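Local atomic coordinates of surface protein SPB1 (Streptococcus agalactiae, PDB entry 4UZG), a protein that forms the repeating backbone subunit of the group B streptococcus type 2b pilus, in which sortases probably link successive subunits covalently. Residues Pro45-Ser48 and Val49-Asn53; Lys9-Ser12 and Val13-Val17. All coordinates share one frame; numbering follows the deposited sequence. Where two conformers were deposited one is given.

Interaction 1. Residues Pro45-Ser48 and Val49-Asn53; sequences PSAS and VVDLN
Pro-45 packs on Val-49 and Val-50 at the buried end of a tight turn, while Ser-46, Ala-47 and Ser-48 lie on its outer, more open side. The compact, rigid proline ring offers CB to Val-49 CG1 at 4.0 Å, and slants across Val-50 with its CG 4.0 Å from CG2 of that valine. At the centre, Ser-46 O accepts two backbone N-H groups from different directions. Val-49 N, 2.8 Å from Ser-46 O, approaches tilted 53° out of the peptide plane and closes a type I turn; Val-50 N, 3.0 Å from Ser-46 O, stands almost straight ahead of the carbonyl. The outer side is looser and polar. The methyl of Ala-47 adds little bulk there, and a water bridges Ala-47 O (2.8 Å) to Asp-51 OD2 (2.7 Å). With Asp-51 CG anti to the backbone N (chi1 -175°), the carboxylate turns to this wet side. Asn-89 ND2 donates to both Pro-45 O and Val-50 O beside the turn. Backbone bonds thus fix the bend, the apolar groups seal its inner end, and the exposed, polar serines, the aspartate and the water suit its edge to solvent.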
loop_
_atom_site.group_PDB
_atom_site.type_symbol
_atom_site.label_atom_id
_atom_site.label_comp_id
_atom_site.label_asym_id
_atom_site.label_seq_id
_atom_site.Cartn_x
_atom_site.Cartn_y
_atom_site.Cartn_z
ATOM N N PRO A 45 -7.273 -4.261 -6.572
ATOM C CA PRO A 45 -6.283 -5.220 -7.068
ATOM C C PRO A 45 -6.658 -6.622 -6.596
ATOM O O PRO A 45 -7.559 -6.830 -5.786
ATOM C CB PRO A 45 -4.984 -4.780 -6.394
ATOM C CG PRO A 45 -5.230 -3.623 -5.668
ATOM C CD PRO A 45 -6.678 -3.338 -5.599
ATOM N N SER A 46 -5.959 -7.608 -7.120
ATOM C CA SER A 46 -6.077 -8.964 -6.615
ATOM C C SER A 46 -5.899 -8.974 -5.097
ATOM O O SER A 46 -5.079 -8.215 -4.557
ATOM C CB SER A 46 -4.959 -9.821 -7.226
ATOM O OG SER A 46 -4.861 -11.083 -6.581
ATOM N N ALA A 47 -6.583 -9.890 -4.410
ATOM C CA ALA A 47 -6.421 -10.030 -2.976
ATOM C C ALA A 47 -5.005 -10.504 -2.600
ATOM O O ALA A 47 -4.618 -10.385 -1.436
ATOM C CB ALA A 47 -7.447 -10.981 -2.415
ATOM N N SER A 48 -4.245 -11.023 -3.571
ATOM C CA SER A 48 -2.840 -11.365 -3.350
ATOM C C SER A 48 -1.940 -10.122 -3.337
ATOM O O SER A 48 -0.745 -10.243 -3.056
ATOM C CB SER A 48 -2.361 -12.338 -4.421
ATOM O OG SER A 48 -2.408 -11.731 -5.695
ATOM N N VAL A 49 -2.507 -8.963 -3.651
ATOM C CA VAL A 49 -1.811 -7.683 -3.703
ATOM C C VAL A 49 -2.335 -6.738 -2.624
ATOM O O VAL A 49 -1.561 -6.274 -1.777
ATOM C CB VAL A 49 -1.914 -7.043 -5.100
ATOM C CG1 VAL A 49 -1.317 -5.637 -5.100
ATOM C CG2 VAL A 49 -1.255 -7.928 -6.160
ATOM N N VAL A 50 -3.630 -6.386 -2.659
ATOM C CA VAL A 50 -4.253 -5.700 -1.530
ATOM C C VAL A 50 -5.563 -6.415 -1.244
ATOM O O VAL A 50 -6.441 -6.497 -2.117
ATOM C CB VAL A 50 -4.532 -4.207 -1.741
ATOM C CG1 VAL A 50 -5.089 -3.607 -0.445
ATOM C CG2 VAL A 50 -3.296 -3.442 -2.184
ATOM N N ASP A 51 -5.692 -6.955 -0.042
ATOM C CA ASP A 51 -6.865 -7.716 0.375
ATOM C C ASP A 51 -7.830 -6.765 1.075
ATOM O O ASP A 51 -7.529 -6.231 2.146
ATOM C CB ASP A 51 -6.385 -8.839 1.307
ATOM C CG ASP A 51 -7.462 -9.788 1.736
ATOM O OD1 ASP A 51 -8.637 -9.410 1.672
ATOM O OD2 ASP A 51 -7.114 -10.919 2.167
ATOM N N LEU A 52 -8.958 -6.512 0.431
ATOM C CA LEU A 52 -9.999 -5.660 0.997
ATOM C C LEU A 52 -10.404 -6.146 2.380
ATOM O O LEU A 52 -10.673 -7.343 2.556
ATOM C CB LEU A 52 -11.233 -5.722 0.086
ATOM C CG LEU A 52 -12.477 -4.948 0.526
ATOM C CD1 LEU A 52 -12.231 -3.453 0.569
ATOM C CD2 LEU A 52 -13.651 -5.293 -0.400
ATOM N N ASN A 53 -10.523 -5.240 3.347
ATOM C CA ASN A 53 -11.180 -5.570 4.609
ATOM C C ASN A 53 -12.682 -5.365 4.468
ATOM O O ASN A 53 -13.186 -4.254 4.573
ATOM C CB ASN A 53 -10.643 -4.723 5.767
ATOM C CG ASN A 53 -9.262 -5.153 6.242
ATOM O OD1 ASN A 53 -8.960 -6.342 6.325
ATOM N ND2 ASN A 53 -8.464 -4.183 6.619
HETATM O O HOH W 1 -5.204 -12.157 0.678
#

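Interaction 2. Residues Lys9-Ser12 and Val13-Val17; sequences KTYS and VGDTV
Ser-12 N donates to Asp-15 OD2 at 2.9 Å, meeting that oxygen from well above the carboxylate plane. In return Asp-15 N donates to Ser-12 O, also 2.9 Å away, so the two residues are tied by a reciprocal pair of bonds, both reasonably straight (155° at the hydrogen). Aspartate suits the place because its short side chain, with CG beside its own backbone N (chi1 -75°), folds back onto the start of the turn. Gly-14 occupies the third corner with a positive phi of 96°, a backbone shape that glycine, lacking CB, adopts without strain. Tyr-11, the residue just before the turn, packs against Val-17, two residues after it. Val-17 CG2 sits over one face of the tyrosine ring, 3.8 Å from the centroid and almost on the ring normal, a CH-pi contact; the other methyl, Val-17 CG1, reaches the phenol end, 3.6 Å from Tyr-11 OH. A branched valine can therefore cover both ring and hydroxyl-bearing carbon. Tyr-11 CB lies 3.7 Å from Asp-15 OD2, and the ring and carboxylate planes are steeply inclined to each other. The phenol oxygen is held by Asp-7 OD1 and Gln-8 N, while Ser-12 OG bonds to Lys-232 N. A bound calcium ion lies about 5 Å from the Asp-15 side chain and would be expected to favour its negative charge. Val-13 shares backbone bonds with Gly-230 and with Val-207, a calcium-site residue, both in the prealbumin-like fold. Ser-12 to Asp-15 form a type II beta turn leading into strand 16-26, with glycine at its characteristic third position; the carboxylate bond and the tyrosine-valine packing are added to it.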
loop_
_atom_site.group_PDB
_atom_site.type_symbol
_atom_site.label_atom_id
_atom_site.label_comp_id
_atom_site.label_asym_id
_atom_site.label_seq_id
_atom_site.Cartn_x
_atom_site.Cartn_y
_atom_site.Cartn_z
ATOM N N LYS A 9 2.258 7.466 1.712
ATOM C CA LYS A 9 2.937 7.430 0.430
ATOM C C LYS A 9 3.462 6.035 0.078
ATOM O O LYS A 9 3.525 5.667 -1.092
ATOM C CB LYS A 9 4.090 8.438 0.418
ATOM C CG LYS A 9 3.649 9.881 0.499
ATOM C CD LYS A 9 4.857 10.834 0.563
ATOM C CE LYS A 9 5.709 10.669 1.854
ATOM N NZ LYS A 9 5.030 11.114 3.122
ATOM N N THR A 10 3.879 5.282 1.094
ATOM C CA THR A 10 4.360 3.910 0.930
ATOM C C THR A 10 3.965 3.104 2.142
ATOM O O THR A 10 3.621 3.651 3.201
ATOM C CB THR A 10 5.895 3.828 0.754
ATOM O OG1 THR A 10 6.525 4.286 1.945
ATOM C CG2 THR A 10 6.388 4.624 -0.417
ATOM N N TYR A 11 4.058 1.788 1.992
ATOM C CA TYR A 11 3.682 0.822 3.010
ATOM C C TYR A 11 4.670 -0.326 3.018
ATOM O O TYR A 11 5.345 -0.579 2.028
ATOM C CB TYR A 11 2.298 0.229 2.697
ATOM C CG TYR A 11 1.182 1.235 2.703
ATOM C CD1 TYR A 11 0.501 1.541 3.868
ATOM C CD2 TYR A 11 0.801 1.889 1.542
ATOM C CE1 TYR A 11 -0.524 2.484 3.872
ATOM C CE2 TYR A 11 -0.226 2.825 1.535
ATOM C CZ TYR A 11 -0.877 3.125 2.695
ATOM O OH TYR A 11 -1.885 4.059 2.637
ATOM N N SER A 12 4.716 -1.048 4.123
ATOM C CA SER A 12 5.306 -2.383 4.156
ATOM C C SER A 12 4.213 -3.420 3.951
ATOM O O SER A 12 3.060 -3.238 4.352
ATOM C CB SER A 12 6.000 -2.676 5.487
ATOM O OG SER A 12 7.195 -1.937 5.604
ATOM N N VAL A 13 4.590 -4.541 3.329
ATOM C CA VAL A 13 3.712 -5.694 3.227
ATOM C C VAL A 13 3.167 -6.043 4.612
ATOM O O VAL A 13 3.906 -6.068 5.599
ATOM C CB VAL A 13 4.460 -6.849 2.542
ATOM C CG1 VAL A 13 3.729 -8.170 2.717
ATOM C CG2 VAL A 13 4.657 -6.529 1.060
ATOM N N GLY A 14 1.863 -6.263 4.678
ATOM C CA GLY A 14 1.139 -6.516 5.909
ATOM C C GLY A 14 0.478 -5.296 6.532
ATOM O O GLY A 14 -0.364 -5.447 7.427
ATOM N N ASP A 15 0.841 -4.105 6.066
ATOM C CA ASP A 15 0.266 -2.881 6.620
ATOM C C ASP A 15 -1.209 -2.732 6.210
ATOM O O ASP A 15 -1.659 -3.186 5.157
ATOM C CB ASP A 15 0.994 -1.631 6.126
ATOM C CG ASP A 15 2.353 -1.385 6.752
ATOM O OD1 ASP A 15 2.788 -2.130 7.650
ATOM O OD2 ASP A 15 2.975 -0.388 6.307
ATOM N N THR A 16 -1.934 -2.044 7.073
ATOM C CA THR A 16 -3.280 -1.579 6.771
ATOM C C THR A 16 -3.187 -0.320 5.911
ATOM O O THR A 16 -2.533 0.663 6.288
ATOM C CB THR A 16 -4.038 -1.272 8.054
ATOM O OG1 THR A 16 -4.110 -2.469 8.825
ATOM C CG2 THR A 16 -5.450 -0.762 7.756
ATOM N N VAL A 17 -3.852 -0.360 4.763
ATOM C CA VAL A 17 -3.986 0.750 3.847
ATOM C C VAL A 17 -5.363 1.358 4.060
ATOM O O VAL A 17 -6.366 0.662 3.951
ATOM C CB VAL A 17 -3.876 0.257 2.389
ATOM C CG1 VAL A 17 -4.066 1.410 1.418
ATOM C CG2 VAL A 17 -2.536 -0.449 2.146
#

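From the N terminus, interaction 2 comes first: it turns the loop after strand 4-6 into strand 16-26. Interaction 1 opens later and bends the chain between strands 37-43 and 50-62. Each closes a short local loop, and they follow in series, neither nesting nor crossing. Their centres are 12 Å apart and their nearest atoms about 5 Å, so they do not touch. They are related through the shared sheet, where strand 121-131 runs between strands 16-26 and 50-62. Leu-131 on that strand meets both Tyr-11 and Val-50, and Val-166 meets Val-17 and Val-50. Interaction 2 also ties this sheet to the prealbumin-like fold, where Thr-10 bonds through OG1 to Glu-233 and through its carbonyl to Lys-232 NZ.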